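Local coordinates for capsular polysaccharide export system protein KpsC (Thermosulfurimonas dismutans, PDB 6MGD) that probably transfers Kdo in beta-(2,7) linkage from its CMP-activated donor onto the growing glycolipid anchor of a Gram-negative bacterial capsule, at residues I85-V90 / E312-E317; R113-V118 / L286-A291; F246-L251 / G292-Y297; F264-G267 / T272-Y275. All blocks are in the same frame, centred on the assembly; numbering follows the deposited sequence.

Contact 1 (I85-V90 / E312-E317); sequences IPISLV and EEAIFE
I87 meets A314 and E317, neighbours on one face of helix 311-322, with the tip of its longer branch. The apolar part of the contact is CD1 of I87 against CB of A314, 3.7 Å apart, with CB of E317 4.0 Å from the same methyl. Both torsions of I87 are nearly straight: CG1 runs anti to the backbone N (chi1 -161°) and CD1 anti again, which carries the methyl as far forward as the chain allows. Alanine suits the helix side, since its short methyl lets the backbones approach until the CA atoms of I87 and A314 are 6.8 Å apart.

Polar atoms are touched only in passing. CD1 of I87 lies 3.6 Å from O of A314 and 3.7 Å from OE1 of E317. That carboxylate does its bonding elsewhere, OE1 with N of L303 and OE2 with OG of S302, in the loop following strand 298-300.

Backbone bonds place I87 in turn, for it pairs with V301 while L89 pairs with M299. A helix near the C-terminus thus packs against the mixed sheet formed mostly by the N-terminal half, consistent with the C-terminal crossover known from GT-B glycosyltransferases. The chemistry implies that I87 and the helix meet through apolar, non-directional packing in a buried place, whereas E317 with S302 and L303 supplies the directional bonds.

Contact 2 (R113-V118 / L286-A291); sequences RKFDNV and LQELVA
R113 and F115 flank an inverse gamma turn centred on K114, in the short link between helices 105-112 and 117-132, and both turn toward E288 in the first turn of helix 286-296. R113 leaves the helix before it with positive phi, and its chain bends at chi3 (-55°) to bring the guanidinium round to the glutamate.

The charged part is a salt bridge. NH2 of R113 gives OE1 of E288 a hydrogen bond of 2.8 Å, nearly straight at 162°, lying in the guanidinium plane and using the syn lone pair of OE1. NE of R113 adds a weak, bent bond of 3.3 Å to the same oxygen, and the two flat groups are almost coplanar, 22° apart. OE2 of E288 is taken by N of S285, just ahead of the helix, so the carboxylate is held at both oxygens; the helix start nearby would probably stabilise its negative charge. A methionine in place of R113 would probably leave E288 OE1 without its charged mate, with the carboxylate held through OE2 and S285 and freer to turn.

The uncharged part belongs to F115: CE2 lies 4.0 Å from CB of E288 and 3.5 Å from the backbone O of E288, which stands obliquely to the ring. A large flat ring suits this partly exposed place because it also backs the turn: CA of R113 sits 3.9 Å above the F115 ring plane, over its centre.

Contact 3 (F246-L251 / G292-Y297); sequences FGFEAL and GALLLY
Where F248 meets A293 and L294, the helix carrying those two residues widens: N of Y297 bonds to O of G292, five residues back, at 3.0 Å in a pi-type turn. Nearby, O of L294 is hydrogen-bonded with OH of Y300, in the strand that follows.

Across the contact itself everything is apolar. F248 has CG anti to its backbone N (chi1 179°), which sends the ring straight out from helix 246-253 with its far end leading. CE2 of F248 is 4.0 Å from CG of L294, which comes at the ring edge, near its plane, while CD2 of L294 adds a second touch on the same ring carbon. CZ of F248 reaches CB of A293 at 4.2 Å, the methyl standing oblique to the ring. The small alanine leaves width for a phenyl ring, and leucine offers a branched carbon to its edge; all three side chains are buried.

The ring of F264 packs edge-to-face with F248 and also touches A293, and L289 lies against F248 one turn earlier in the second helix. With an alanine in place of F248, a gap would probably open between the two helices and F264 would lose one of its aromatic partners, the other being F73.

Helix 246-253 belongs with the parallel sheet, whereas helix 286-296 runs into strand 298-300 of the mixed sheet, a junction between two Rossmann-like halves that fits the GT-B fold.

Contact 4 (F264-G267 / T272-Y275); sequences FYAG and TDIY
D273 reaches back across a short loop to G267 and A266 with its carboxylate. CG of D273 stands beside its own backbone N, anti to the carbonyl carbon (chi1 -55°), and this puts OD2 within 2.8 Å of N of G267. The hydrogen bond is somewhat bent, 141° at the hydrogen, and the donor meets OD2 on the syn side but 29° out of the carboxylate plane. OD1 is engaged by OG1 of T271, so a bond at each oxygen limits rotation of the group. Aspartate suits the place because its short side chain can accept both bonds close to the backbone.

A266 adds a light touch, its CB lying 3.8 Å from OD1 of D273. G267 has a positive phi, and any CB at these backbone angles would press on the carbonyl O of A266, a clash that glycine avoids.

The two aromatic residues ahead of the bond are turned into the protein. CD1 of Y265 rests 3.6 Å above the plane of the F264 ring, toward its rim, and OH of Y265 bonds to O of S244. F264 also stacks with F73.

Strand 272-273 is the outermost of the parallel sheet in this chain, and its neighbour is strand 257-259, where C259 pairs with T272 and I274. On the other side of the loop, Y265 packs on helix 246-253 and F264 on helix 286-296.

Overall arrangement
Along the chain contact 1 spans the other three, its segments coming first and last; contact 4 falls within the spans of contacts 2 and 3, whose segments alternate. Contacts 2 and 3 share helix 286-296, their centres 12 Å apart, and they touch where F115 CE1 lies 3.6 Å from L296 CD1. Contact 4, centred 14 Å from contact 3, meets it through F264 and Y265. Contact 1 lies by the mixed sheet, its centre 27 Å from that of contact 4 by the parallel sheet, on opposite sides of the chain's centre. Helix 286-296 thus lies between the parts carrying the two sheets, consistent with a GT-B-type fold.

Contact 1 (I85-V90 / E312-E317)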
loop_
_atom_site.group_PDB
_atom_site.type_symbol
_atom_site.label_atom_id
_atom_site.label_comp_id
_atom_site.label_asym_id
_atom_site.label_seq_id
_atom_site.Cartn_x
_atom_site.Cartn_y
_atom_site.Cartn_z
ATOM N N ILE A 85 -12.224 -6.762 -10.027
ATOM C CA ILE A 85 -13.205 -6.769 -8.942
ATOM C C ILE A 85 -12.466 -7.123 -7.669
ATOM O O ILE A 85 -12.015 -8.277 -7.520
ATOM C CB ILE A 85 -14.362 -7.739 -9.227
ATOM C CG1 ILE A 85 -15.196 -7.975 -7.964
ATOM C CG2 ILE A 85 -13.856 -9.043 -9.848
ATOM C CD1 ILE A 85 -15.904 -6.732 -7.454
ATOM N N PRO A 86 -12.272 -6.191 -6.735
ATOM C CA PRO A 86 -11.333 -6.418 -5.635
ATOM C C PRO A 86 -11.748 -7.587 -4.752
ATOM O O PRO A 86 -12.917 -7.739 -4.393
ATOM C CB PRO A 86 -11.359 -5.095 -4.860
ATOM C CG PRO A 86 -11.866 -4.085 -5.843
ATOM C CD PRO A 86 -12.835 -4.827 -6.711
ATOM N N ILE A 87 -10.767 -8.422 -4.413
ATOM C CA ILE A 87 -10.973 -9.443 -3.394
ATOM C C ILE A 87 -10.621 -8.919 -2.007
ATOM O O ILE A 87 -11.091 -9.475 -1.004
ATOM C CB ILE A 87 -10.162 -10.712 -3.718
ATOM C CG1 ILE A 87 -10.716 -11.916 -2.956
ATOM C CG2 ILE A 87 -8.688 -10.508 -3.394
ATOM C CD1 ILE A 87 -10.115 -13.238 -3.377
ATOM N N SER A 88 -9.827 -7.855 -1.923
ATOM C CA SER A 88 -9.412 -7.273 -0.656
ATOM C C SER A 88 -9.767 -5.794 -0.631
ATOM O O SER A 88 -9.658 -5.101 -1.647
ATOM C CB SER A 88 -7.907 -7.452 -0.431
ATOM O OG SER A 88 -7.538 -7.049 0.876
ATOM N N LEU A 89 -10.193 -5.320 0.536
ATOM C CA LEU A 89 -10.496 -3.912 0.744
ATOM C C LEU A 89 -9.905 -3.474 2.075
ATOM O O LEU A 89 -9.891 -4.245 3.039
ATOM C CB LEU A 89 -12.007 -3.647 0.727
ATOM C CG LEU A 89 -12.437 -2.182 0.806
ATOM C CD1 LEU A 89 -11.999 -1.431 -0.441
ATOM C CD2 LEU A 89 -13.937 -2.067 1.013
ATOM N N VAL A 90 -9.414 -2.238 2.118
ATOM C CA VAL A 90 -8.848 -1.644 3.323
ATOM C C VAL A 90 -9.841 -0.626 3.870
ATOM O O VAL A 90 -10.274 0.278 3.146
ATOM C CB VAL A 90 -7.486 -0.987 3.037
ATOM C CG1 VAL A 90 -7.166 0.055 4.092
ATOM C CG2 VAL A 90 -6.389 -2.046 2.967
ATOM N N GLU A 312 -5.420 -16.228 3.279
ATOM C CA GLU A 312 -4.949 -17.426 2.593
ATOM C C GLU A 312 -5.974 -17.914 1.577
ATOM O O GLU A 312 -5.618 -18.275 0.449
ATOM C CB GLU A 312 -4.628 -18.520 3.611
ATOM C CG GLU A 312 -3.661 -18.090 4.707
ATOM C CD GLU A 312 -4.363 -17.491 5.912
ATOM O OE1 GLU A 312 -4.230 -18.055 7.017
ATOM O OE2 GLU A 312 -5.057 -16.464 5.753
ATOM N N GLU A 313 -7.254 -17.929 1.959
ATOM C CA GLU A 313 -8.302 -18.320 1.022
ATOM C C GLU A 313 -8.409 -17.334 -0.134
ATOM O O GLU A 313 -8.783 -17.720 -1.248
ATOM C CB GLU A 313 -9.639 -18.441 1.756
ATOM C CG GLU A 313 -9.668 -19.559 2.794
ATOM C CD GLU A 313 -10.928 -19.553 3.644
ATOM O OE1 GLU A 313 -11.230 -18.511 4.261
ATOM O OE2 GLU A 313 -11.617 -20.594 3.695
ATOM N N ALA A 314 -8.082 -16.062 0.108
ATOM C CA ALA A 314 -8.060 -15.085 -0.974
ATOM C C ALA A 314 -6.948 -15.394 -1.968
ATOM O O ALA A 314 -7.140 -15.268 -3.184
ATOM C CB ALA A 314 -7.897 -13.673 -0.407
ATOM N N ILE A 315 -5.778 -15.794 -1.470
ATOM C CA ILE A 315 -4.692 -16.182 -2.363
ATOM C C ILE A 315 -5.063 -17.445 -3.129
ATOM O O ILE A 315 -4.819 -17.546 -4.336
ATOM C CB ILE A 315 -3.385 -16.357 -1.570
ATOM C CG1 ILE A 315 -2.925 -15.011 -1.007
ATOM C CG2 ILE A 315 -2.305 -16.983 -2.444
ATOM C CD1 ILE A 315 -1.644 -15.086 -0.210
ATOM N N PHE A 316 -5.674 -18.419 -2.445
ATOM C CA PHE A 316 -6.102 -19.643 -3.114
ATOM C C PHE A 316 -7.096 -19.346 -4.230
ATOM O O PHE A 316 -7.065 -19.990 -5.287
ATOM C CB PHE A 316 -6.716 -20.612 -2.103
ATOM C CG PHE A 316 -5.739 -21.134 -1.089
ATOM C CD1 PHE A 316 -4.401 -21.292 -1.409
ATOM C CD2 PHE A 316 -6.162 -21.470 0.189
ATOM C CE1 PHE A 316 -3.502 -21.774 -0.475
ATOM C CE2 PHE A 316 -5.269 -21.953 1.127
ATOM C CZ PHE A 316 -3.937 -22.105 0.795
ATOM N N GLU A 317 -7.987 -18.375 -4.015
ATOM C CA GLU A 317 -8.962 -18.032 -5.046
ATOM C C GLU A 317 -8.290 -17.374 -6.244
ATOM O O GLU A 317 -8.614 -17.690 -7.394
ATOM C CB GLU A 317 -10.044 -17.123 -4.466
ATOM C CG GLU A 317 -11.387 -17.810 -4.311
ATOM C CD GLU A 317 -12.439 -16.917 -3.688
ATOM O OE1 GLU A 317 -12.674 -15.805 -4.208
ATOM O OE2 GLU A 317 -13.029 -17.332 -2.669
#

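Contact 2 (R113-V118 / L286-A291)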
loop_
_atom_site.group_PDB
_atom_site.type_symbol
_atom_site.label_atom_id
_atom_site.label_comp_id
_atom_site.label_asym_id
_atom_site.label_seq_id
_atom_site.Cartn_x
_atom_site.Cartn_y
_atom_site.Cartn_z
ATOM N N ARG A 113 0.982 -4.763 18.541
ATOM C CA ARG A 113 1.666 -6.004 18.178
ATOM C C ARG A 113 1.294 -7.202 19.048
ATOM O O ARG A 113 2.145 -8.045 19.344
ATOM C CB ARG A 113 3.188 -5.792 18.191
ATOM C CG ARG A 113 3.787 -5.369 19.527
ATOM C CD ARG A 113 5.193 -4.819 19.368
ATOM N NE ARG A 113 6.081 -5.753 18.683
ATOM C CZ ARG A 113 7.406 -5.725 18.776
ATOM N NH1 ARG A 113 8.000 -4.815 19.537
ATOM N NH2 ARG A 113 8.140 -6.612 18.116
ATOM N N LYS A 114 0.029 -7.297 19.451
ATOM C CA LYS A 114 -0.448 -8.492 20.146
ATOM C C LYS A 114 -0.626 -9.589 19.104
ATOM O O LYS A 114 -1.717 -9.804 18.578
ATOM C CB LYS A 114 -1.743 -8.211 20.901
ATOM C CG LYS A 114 -2.247 -6.781 20.775
ATOM C CD LYS A 114 -3.029 -6.332 22.008
ATOM C CE LYS A 114 -4.264 -7.190 22.250
ATOM N NZ LYS A 114 -4.006 -8.314 23.195
ATOM N N PHE A 115 0.468 -10.284 18.794
ATOM C CA PHE A 115 0.485 -11.327 17.769
ATOM C C PHE A 115 0.797 -12.660 18.443
ATOM O O PHE A 115 1.956 -12.946 18.760
ATOM C CB PHE A 115 1.505 -11.008 16.679
ATOM C CG PHE A 115 1.207 -9.743 15.918
ATOM C CD1 PHE A 115 -0.100 -9.324 15.721
ATOM C CD2 PHE A 115 2.236 -8.974 15.402
ATOM C CE1 PHE A 115 -0.372 -8.161 15.022
ATOM C CE2 PHE A 115 1.973 -7.812 14.704
ATOM C CZ PHE A 115 0.666 -7.403 14.513
ATOM N N ASP A 116 -0.232 -13.478 18.652
ATOM C CA ASP A 116 -0.037 -14.772 19.287
ATOM C C ASP A 116 0.674 -15.727 18.327
ATOM O O ASP A 116 0.933 -15.409 17.162
ATOM C CB ASP A 116 -1.375 -15.343 19.750
ATOM C CG ASP A 116 -2.283 -15.712 18.597
ATOM O OD1 ASP A 116 -2.286 -14.987 17.581
ATOM O OD2 ASP A 116 -2.992 -16.734 18.707
ATOM N N ASN A 117 0.990 -16.921 18.831
ATOM C CA ASN A 117 1.777 -17.870 18.050
ATOM C C ASN A 117 1.031 -18.353 16.812
ATOM O O ASN A 117 1.664 -18.710 15.813
ATOM C CB ASN A 117 2.175 -19.061 18.919
ATOM C CG ASN A 117 0.976 -19.767 19.518
ATOM O OD1 ASN A 117 -0.065 -19.152 19.750
ATOM N ND2 ASN A 117 1.114 -21.062 19.771
ATOM N N VAL A 118 -0.304 -18.371 16.852
ATOM C CA VAL A 118 -1.072 -18.933 15.743
ATOM C C VAL A 118 -1.008 -18.019 14.523
ATOM O O VAL A 118 -0.801 -18.481 13.395
ATOM C CB VAL A 118 -2.524 -19.196 16.177
ATOM C CG1 VAL A 118 -3.372 -19.613 14.983
ATOM C CG2 VAL A 118 -2.563 -20.266 17.259
ATOM N N LEU A 286 9.585 -9.722 9.704
ATOM C CA LEU A 286 8.775 -9.816 8.493
ATOM C C LEU A 286 7.426 -10.469 8.768
ATOM O O LEU A 286 6.425 -10.114 8.136
ATOM C CB LEU A 286 9.533 -10.587 7.411
ATOM C CG LEU A 286 8.881 -10.620 6.027
ATOM C CD1 LEU A 286 8.732 -9.214 5.473
ATOM C CD2 LEU A 286 9.675 -11.496 5.068
ATOM N N GLN A 287 7.375 -11.411 9.714
ATOM C CA GLN A 287 6.107 -12.052 10.048
ATOM C C GLN A 287 5.171 -11.089 10.766
ATOM O O GLN A 287 3.961 -11.086 10.510
ATOM C CB GLN A 287 6.358 -13.295 10.901
ATOM C CG GLN A 287 7.149 -14.377 10.190
ATOM C CD GLN A 287 7.636 -15.451 11.138
ATOM O OE1 GLN A 287 7.201 -15.526 12.287
ATOM N NE2 GLN A 287 8.550 -16.289 10.662
ATOM N N GLU A 288 5.707 -10.269 11.675
ATOM C CA GLU A 288 4.879 -9.266 12.336
ATOM C C GLU A 288 4.301 -8.285 11.325
ATOM O O GLU A 288 3.117 -7.934 11.395
ATOM C CB GLU A 288 5.691 -8.529 13.403
ATOM C CG GLU A 288 6.326 -9.440 14.445
ATOM C CD GLU A 288 7.109 -8.674 15.497
ATOM O OE1 GLU A 288 6.487 -8.170 16.456
ATOM O OE2 GLU A 288 8.346 -8.570 15.360
ATOM N N LEU A 289 5.121 -7.845 10.367
ATOM C CA LEU A 289 4.644 -6.941 9.324
ATOM C C LEU A 289 3.541 -7.597 8.500
ATOM O O LEU A 289 2.480 -7.004 8.273
ATOM C CB LEU A 289 5.809 -6.524 8.425
ATOM C CG LEU A 289 5.845 -5.118 7.810
ATOM C CD1 LEU A 289 6.582 -5.137 6.472
ATOM C CD2 LEU A 289 4.461 -4.500 7.657
ATOM N N VAL A 290 3.777 -8.831 8.049
ATOM C CA VAL A 290 2.807 -9.521 7.204
ATOM C C VAL A 290 1.524 -9.806 7.977
ATOM O O VAL A 290 0.418 -9.574 7.473
ATOM C CB VAL A 290 3.431 -10.806 6.629
ATOM C CG1 VAL A 290 2.358 -11.706 6.028
ATOM C CG2 VAL A 290 4.482 -10.451 5.586
ATOM N N ALA A 291 1.648 -10.304 9.211
ATOM C CA ALA A 291 0.464 -10.589 10.016
ATOM C C ALA A 291 -0.384 -9.343 10.230
ATOM O O ALA A 291 -1.613 -9.435 10.309
ATOM C CB ALA A 291 0.870 -11.189 11.361
#

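Contact 3 (F246-L251 / G292-Y297)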
loop_
_atom_site.group_PDB
_atom_site.type_symbol
_atom_site.label_atom_id
_atom_site.label_comp_id
_atom_site.label_asym_id
_atom_site.label_seq_id
_atom_site.Cartn_x
_atom_site.Cartn_y
_atom_site.Cartn_z
ATOM N N PHE A 246 5.613 -1.790 -4.385
ATOM C CA PHE A 246 6.650 -2.667 -4.920
ATOM C C PHE A 246 7.676 -3.042 -3.856
ATOM O O PHE A 246 8.177 -4.173 -3.837
ATOM C CB PHE A 246 7.323 -1.963 -6.100
ATOM C CG PHE A 246 8.072 -2.875 -7.019
ATOM C CD1 PHE A 246 9.438 -3.049 -6.880
ATOM C CD2 PHE A 246 7.417 -3.534 -8.048
ATOM C CE1 PHE A 246 10.135 -3.878 -7.735
ATOM C CE2 PHE A 246 8.109 -4.364 -8.908
ATOM C CZ PHE A 246 9.469 -4.536 -8.751
ATOM N N GLY A 247 7.993 -2.107 -2.954
ATOM C CA GLY A 247 8.971 -2.383 -1.914
ATOM C C GLY A 247 8.481 -3.352 -0.856
ATOM O O GLY A 247 9.281 -4.082 -0.264
ATOM N N PHE A 248 7.172 -3.368 -0.590
ATOM C CA PHE A 248 6.626 -4.369 0.318
ATOM C C PHE A 248 6.686 -5.762 -0.295
ATOM O O PHE A 248 6.878 -6.751 0.423
ATOM C CB PHE A 248 5.188 -4.011 0.697
ATOM C CG PHE A 248 4.530 -5.006 1.615
ATOM C CD1 PHE A 248 5.130 -5.372 2.810
ATOM C CD2 PHE A 248 3.301 -5.560 1.292
ATOM C CE1 PHE A 248 4.521 -6.282 3.657
ATOM C CE2 PHE A 248 2.686 -6.466 2.137
ATOM C CZ PHE A 248 3.297 -6.827 3.321
ATOM N N GLU A 249 6.528 -5.857 -1.618
ATOM C CA GLU A 249 6.681 -7.139 -2.294
ATOM C C GLU A 249 8.128 -7.610 -2.250
ATOM O O GLU A 249 8.392 -8.811 -2.111
ATOM C CB GLU A 249 6.193 -7.030 -3.738
ATOM C CG GLU A 249 6.390 -8.288 -4.562
ATOM C CD GLU A 249 5.806 -8.170 -5.959
ATOM O OE1 GLU A 249 6.145 -7.202 -6.671
ATOM O OE2 GLU A 249 4.999 -9.042 -6.340
ATOM N N ALA A 250 9.078 -6.679 -2.362
ATOM C CA ALA A 250 10.487 -7.052 -2.291
ATOM C C ALA A 250 10.843 -7.592 -0.912
ATOM O O ALA A 250 11.658 -8.515 -0.792
ATOM C CB ALA A 250 11.367 -5.852 -2.644
ATOM N N LEU A 251 10.248 -7.021 0.141
ATOM C CA LEU A 251 10.472 -7.529 1.491
ATOM C C LEU A 251 10.006 -8.972 1.619
ATOM O O LEU A 251 10.702 -9.806 2.208
ATOM C CB LEU A 251 9.754 -6.645 2.510
ATOM C CG LEU A 251 10.507 -5.410 3.000
ATOM C CD1 LEU A 251 9.607 -4.564 3.883
ATOM C CD2 LEU A 251 11.762 -5.829 3.751
ATOM N N GLY A 292 0.248 -8.174 10.322
ATOM C CA GLY A 292 -0.483 -6.938 10.513
ATOM C C GLY A 292 -1.015 -6.348 9.223
ATOM O O GLY A 292 -2.197 -6.003 9.133
ATOM N N ALA A 293 -0.154 -6.242 8.210
ATOM C CA ALA A 293 -0.533 -5.566 6.973
ATOM C C ALA A 293 -1.448 -6.424 6.105
ATOM O O ALA A 293 -2.359 -5.897 5.456
ATOM C CB ALA A 293 0.717 -5.169 6.189
ATOM N N LEU A 294 -1.223 -7.739 6.072
ATOM C CA LEU A 294 -1.951 -8.622 5.169
ATOM C C LEU A 294 -3.082 -9.393 5.834
ATOM O O LEU A 294 -4.104 -9.644 5.188
ATOM C CB LEU A 294 -0.993 -9.625 4.517
ATOM C CG LEU A 294 -0.093 -9.071 3.413
ATOM C CD1 LEU A 294 0.784 -10.164 2.830
ATOM C CD2 LEU A 294 -0.939 -8.426 2.331
ATOM N N LEU A 295 -2.935 -9.775 7.101
ATOM C CA LEU A 295 -3.889 -10.669 7.748
ATOM C C LEU A 295 -4.965 -9.940 8.547
ATOM O O LEU A 295 -6.142 -10.306 8.460
ATOM C CB LEU A 295 -3.150 -11.656 8.661
ATOM C CG LEU A 295 -2.670 -12.973 8.034
ATOM C CD1 LEU A 295 -1.854 -12.747 6.766
ATOM C CD2 LEU A 295 -1.869 -13.784 9.043
ATOM N N LEU A 296 -4.600 -8.918 9.321
ATOM C CA LEU A 296 -5.548 -8.219 10.184
ATOM C C LEU A 296 -6.085 -6.930 9.576
ATOM O O LEU A 296 -7.275 -6.635 9.718
ATOM C CB LEU A 296 -4.895 -7.902 11.534
ATOM C CG LEU A 296 -4.559 -9.081 12.445
ATOM C CD1 LEU A 296 -3.692 -8.624 13.606
ATOM C CD2 LEU A 296 -5.831 -9.733 12.954
ATOM N N TYR A 297 -5.232 -6.156 8.899
ATOM C CA TYR A 297 -5.638 -4.824 8.449
ATOM C C TYR A 297 -6.700 -4.862 7.356
ATOM O O TYR A 297 -7.736 -4.194 7.512
ATOM C CB TYR A 297 -4.398 -4.033 8.018
ATOM C CG TYR A 297 -4.649 -2.598 7.620
ATOM C CD1 TYR A 297 -5.254 -1.706 8.500
ATOM C CD2 TYR A 297 -4.245 -2.124 6.378
ATOM C CE1 TYR A 297 -5.469 -0.384 8.143
ATOM C CE2 TYR A 297 -4.451 -0.806 6.014
ATOM C CZ TYR A 297 -5.065 0.059 6.899
ATOM O OH TYR A 297 -5.274 1.370 6.537
#

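Contact 4 (F264-G267 / T272-Y275)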
loop_
_atom_site.group_PDB
_atom_site.type_symbol
_atom_site.label_atom_id
_atom_site.label_comp_id
_atom_site.label_asym_id
_atom_site.label_seq_id
_atom_site.Cartn_x
_atom_site.Cartn_y
_atom_site.Cartn_z
ATOM N N PHE A 264 4.176 2.473 4.257
ATOM C CA PHE A 264 3.591 1.836 5.432
ATOM C C PHE A 264 4.526 0.813 6.063
ATOM O O PHE A 264 4.382 0.515 7.253
ATOM C CB PHE A 264 2.250 1.183 5.068
ATOM C CG PHE A 264 2.372 -0.125 4.320
ATOM C CD1 PHE A 264 2.363 -0.152 2.936
ATOM C CD2 PHE A 264 2.463 -1.332 5.005
ATOM C CE1 PHE A 264 2.462 -1.355 2.246
ATOM C CE2 PHE A 264 2.567 -2.535 4.323
ATOM C CZ PHE A 264 2.564 -2.549 2.943
ATOM N N TYR A 265 5.474 0.274 5.300
ATOM C CA TYR A 265 6.412 -0.718 5.805
ATOM C C TYR A 265 7.732 -0.108 6.257
ATOM O O TYR A 265 8.639 -0.850 6.644
ATOM C CB TYR A 265 6.668 -1.796 4.740
ATOM C CG TYR A 265 7.001 -1.255 3.365
ATOM C CD1 TYR A 265 5.996 -0.951 2.454
ATOM C CD2 TYR A 265 8.320 -1.050 2.978
ATOM C CE1 TYR A 265 6.294 -0.455 1.199
ATOM C CE2 TYR A 265 8.626 -0.554 1.725
ATOM C CZ TYR A 265 7.610 -0.259 0.840
ATOM O OH TYR A 265 7.908 0.236 -0.408
ATOM N N ALA A 266 7.856 1.214 6.229
ATOM C CA ALA A 266 9.077 1.884 6.650
ATOM C C ALA A 266 9.027 2.218 8.138
ATOM O O ALA A 266 7.964 2.228 8.764
ATOM C CB ALA A 266 9.303 3.158 5.835
ATOM N N GLY A 267 10.204 2.492 8.698
ATOM C CA GLY A 267 10.330 2.836 10.096
ATOM C C GLY A 267 10.386 1.667 11.053
ATOM O O GLY A 267 10.615 1.883 12.250
ATOM N N THR A 272 16.212 -0.097 5.296
ATOM C CA THR A 272 17.131 1.000 5.576
ATOM C C THR A 272 16.505 2.283 5.044
ATOM O O THR A 272 16.415 2.485 3.828
ATOM C CB THR A 272 18.498 0.739 4.951
ATOM O OG1 THR A 272 18.337 0.364 3.577
ATOM C CG2 THR A 272 19.219 -0.378 5.698
ATOM N N ASP A 273 16.053 3.143 5.952
ATOM C CA ASP A 273 15.303 4.334 5.585
ATOM C C ASP A 273 16.243 5.524 5.445
ATOM O O ASP A 273 17.041 5.803 6.345
ATOM C CB ASP A 273 14.223 4.624 6.627
ATOM C CG ASP A 273 13.296 3.438 6.845
ATOM O OD1 ASP A 273 13.098 2.656 5.889
ATOM O OD2 ASP A 273 12.771 3.288 7.968
ATOM N N ILE A 274 16.148 6.215 4.307
ATOM C CA ILE A 274 16.978 7.396 4.082
ATOM C C ILE A 274 16.607 8.496 5.067
ATOM O O ILE A 274 17.462 9.022 5.790
ATOM C CB ILE A 274 16.846 7.873 2.626
ATOM C CG1 ILE A 274 17.357 6.796 1.668
ATOM C CG2 ILE A 274 17.597 9.181 2.424
ATOM C CD1 ILE A 274 18.847 6.538 1.774
ATOM N N TYR A 275 15.331 8.857 5.112
ATOM C CA TYR A 275 14.855 9.841 6.073
ATOM C C TYR A 275 14.119 9.137 7.198
ATOM O O TYR A 275 13.206 8.345 6.927
ATOM C CB TYR A 275 13.934 10.850 5.393
ATOM C CG TYR A 275 14.522 11.442 4.131
ATOM C CD1 TYR A 275 15.578 12.343 4.188
ATOM C CD2 TYR A 275 14.019 11.102 2.882
ATOM C CE1 TYR A 275 16.119 12.884 3.036
ATOM C CE2 TYR A 275 14.554 11.638 1.725
ATOM C CZ TYR A 275 15.603 12.529 1.807
ATOM O OH TYR A 275 16.137 13.065 0.658
#